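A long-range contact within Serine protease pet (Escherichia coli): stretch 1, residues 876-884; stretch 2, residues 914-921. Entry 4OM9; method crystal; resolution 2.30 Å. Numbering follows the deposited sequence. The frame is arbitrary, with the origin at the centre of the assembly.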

# COMPACT_ATOMS: atom_id res chain seq x y z
N LEU A 876 -12.32 -33.52 -44.38
CA LEU A 876 -12.60 -32.84 -45.74
C LEU A 876 -11.49 -32.27 -46.78
O LEU A 876 -10.41 -32.82 -46.78
CB LEU A 876 -13.61 -31.73 -45.49
CG LEU A 876 -14.94 -32.16 -44.92
CD1 LEU A 876 -15.40 -33.40 -45.64
CD2 LEU A 876 -14.88 -32.41 -43.43
N VAL A 877 -11.74 -31.23 -47.64
CA VAL A 877 -10.81 -30.74 -48.77
C VAL A 877 -11.07 -29.50 -49.75
O VAL A 877 -12.22 -29.21 -49.97
CB VAL A 877 -10.74 -31.80 -49.87
CG1 VAL A 877 -10.03 -33.07 -49.44
CG2 VAL A 877 -12.13 -32.06 -50.44
N ASP A 878 -10.06 -28.87 -50.42
CA ASP A 878 -10.26 -27.99 -51.67
C ASP A 878 -9.15 -27.19 -52.54
O ASP A 878 -8.01 -27.07 -52.14
CB ASP A 878 -11.52 -27.15 -51.58
CG ASP A 878 -12.57 -27.57 -52.62
OD1 ASP A 878 -13.28 -28.57 -52.41
OD2 ASP A 878 -12.69 -26.88 -53.64
N PHE A 879 -9.54 -26.63 -53.71
CA PHE A 879 -8.81 -26.66 -55.03
C PHE A 879 -8.42 -25.43 -55.92
O PHE A 879 -8.47 -24.31 -55.48
CB PHE A 879 -9.60 -27.58 -55.97
CG PHE A 879 -9.81 -28.97 -55.46
CD1 PHE A 879 -8.79 -29.66 -54.84
CD2 PHE A 879 -11.03 -29.58 -55.61
CE1 PHE A 879 -9.00 -30.93 -54.37
CE2 PHE A 879 -11.24 -30.85 -55.15
CZ PHE A 879 -10.22 -31.52 -54.54
N ILE A 880 -8.05 -25.70 -57.20
CA ILE A 880 -7.78 -24.69 -58.22
C ILE A 880 -7.65 -25.32 -59.61
O ILE A 880 -7.03 -24.73 -60.50
CB ILE A 880 -6.50 -23.87 -57.92
CG1 ILE A 880 -5.58 -24.62 -56.96
CG2 ILE A 880 -6.86 -22.49 -57.37
CD1 ILE A 880 -4.39 -23.81 -56.50
N GLU A 881 -8.21 -26.51 -59.80
CA GLU A 881 -8.23 -27.15 -61.13
C GLU A 881 -9.66 -27.40 -61.59
O GLU A 881 -10.45 -28.06 -60.91
CB GLU A 881 -7.45 -28.48 -61.13
CG GLU A 881 -7.14 -29.01 -62.54
CD GLU A 881 -7.47 -30.50 -62.73
OE1 GLU A 881 -6.60 -31.24 -63.21
OE2 GLU A 881 -8.61 -30.91 -62.42
N LYS A 882 -9.98 -26.86 -62.77
CA LYS A 882 -11.35 -26.89 -63.28
C LYS A 882 -11.71 -28.23 -63.93
O LYS A 882 -11.87 -28.32 -65.15
CB LYS A 882 -11.54 -25.75 -64.29
CG LYS A 882 -11.09 -24.37 -63.79
CD LYS A 882 -11.90 -23.89 -62.59
CE LYS A 882 -11.41 -22.52 -62.11
NZ LYS A 882 -12.17 -22.01 -60.94
N LYS A 883 -11.85 -29.26 -63.09
CA LYS A 883 -12.30 -30.58 -63.53
C LYS A 883 -13.82 -30.61 -63.67
O LYS A 883 -14.54 -30.90 -62.71
CB LYS A 883 -11.83 -31.66 -62.55
CG LYS A 883 -11.86 -31.24 -61.08
CD LYS A 883 -11.30 -32.31 -60.15
CE LYS A 883 -12.30 -33.44 -59.94
NZ LYS A 883 -11.79 -34.43 -58.94
N GLY A 884 -14.32 -30.33 -64.87
CA GLY A 884 -15.75 -30.28 -65.13
C GLY A 884 -16.48 -31.58 -64.83
O GLY A 884 -17.71 -31.63 -64.84
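Stretch 2 914-921: GFSDVTPE

Neither stretch forms a regular helix or strand, and no hydrogen bond joins them; stretch 2 lies against stretch 1 through side-chain packing. The backbones come nearest at one end, where the CA of Asp-878 is 6.2 Å from the CA of Phe-915 and the CA of Val-877 is 6.8 Å from the CA of Gly-914. Here the two chains run in the same direction, from Val-877 to Asp-878 alongside Gly-914 to Phe-915. Gly-914 has a positive phi of 64°, a conformation that favours glycine. Within stretch 1, the N of Lys-883 donates a hydrogen bond to the O of Glu-881 (2.9 Å).

From Val-918 to Pro-920 the chain of stretch 2 is extended, so Val-918 and Pro-920 point toward stretch 1 while Thr-919 between them points away. The pair meets the edge of the Phe-879 ring: CE2 of Phe-879 lies 3.6 Å from CG1 of Val-918, and its CZ lies 3.5 Å from CG of Pro-920. A flat aromatic ring suits this place because its rim can touch two compact apolar groups at once. Val-877 extends the apolar patch, its CG2 3.9 Å from CD of Pro-920, and the aliphatic part of Lys-883 adds to it, CE being 3.8 Å from CG1 of Val-918. Asp-878 reaches Phe-915 by packing alone, OD2 to CB at 3.3 Å.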

# COMPACT_ATOMS: atom_id res chain seq x y z
N GLY A 914 -18.36 -28.24 -48.59
CA GLY A 914 -17.01 -28.01 -49.08
C GLY A 914 -16.80 -26.58 -49.53
O GLY A 914 -17.45 -25.66 -49.03
N PHE A 915 -15.88 -26.39 -50.47
CA PHE A 915 -15.66 -25.08 -51.05
C PHE A 915 -16.55 -24.90 -52.28
O PHE A 915 -17.71 -24.51 -52.16
CB PHE A 915 -14.18 -24.89 -51.42
CG PHE A 915 -13.84 -23.51 -51.91
CD1 PHE A 915 -13.86 -22.43 -51.04
CD2 PHE A 915 -13.49 -23.30 -53.23
CE1 PHE A 915 -13.54 -21.16 -51.48
CE2 PHE A 915 -13.17 -22.03 -53.68
CZ PHE A 915 -13.20 -20.96 -52.80
N SER A 916 -16.00 -25.21 -53.45
CA SER A 916 -16.76 -25.11 -54.69
C SER A 916 -17.70 -26.30 -54.86
O SER A 916 -18.16 -26.89 -53.88
CB SER A 916 -15.82 -25.01 -55.90
OG SER A 916 -15.05 -23.82 -55.85
N ASP A 917 -18.00 -26.64 -56.11
CA ASP A 917 -18.90 -27.75 -56.40
C ASP A 917 -18.13 -29.04 -56.67
O ASP A 917 -18.62 -29.93 -57.36
CB ASP A 917 -19.79 -27.42 -57.59
CG ASP A 917 -20.80 -26.33 -57.28
OD1 ASP A 917 -20.53 -25.51 -56.38
OD2 ASP A 917 -21.86 -26.30 -57.94
N VAL A 918 -16.92 -29.14 -56.12
CA VAL A 918 -16.08 -30.31 -56.35
C VAL A 918 -15.96 -31.16 -55.09
O VAL A 918 -15.34 -30.75 -54.11
CB VAL A 918 -14.67 -29.91 -56.81
CG1 VAL A 918 -13.97 -31.10 -57.43
CG2 VAL A 918 -14.75 -28.76 -57.81
N THR A 919 -16.56 -32.35 -55.12
CA THR A 919 -16.55 -33.23 -53.96
C THR A 919 -15.97 -34.60 -54.27
O THR A 919 -16.67 -35.47 -54.78
CB THR A 919 -17.96 -33.42 -53.38
OG1 THR A 919 -18.86 -33.82 -54.43
CG2 THR A 919 -18.47 -32.12 -52.77
N PRO A 920 -14.67 -34.79 -53.98
CA PRO A 920 -14.01 -36.09 -54.12
C PRO A 920 -14.29 -36.98 -52.91
O PRO A 920 -14.86 -36.49 -51.93
CB PRO A 920 -12.52 -35.73 -54.20
CG PRO A 920 -12.46 -34.21 -54.24
CD PRO A 920 -13.72 -33.74 -53.60
N GLU A 921 -13.89 -38.25 -52.96
CA GLU A 921 -14.06 -39.14 -51.82
C GLU A 921 -12.71 -39.61 -51.28
O GLU A 921 -11.71 -38.93 -51.45
CB GLU A 921 -14.94 -40.33 -52.18
CG GLU A 921 -16.43 -39.99 -52.24
CD GLU A 921 -16.95 -39.41 -50.93
OE1 GLU A 921 -16.57 -39.92 -49.85
OE2 GLU A 921 -17.73 -38.44 -50.97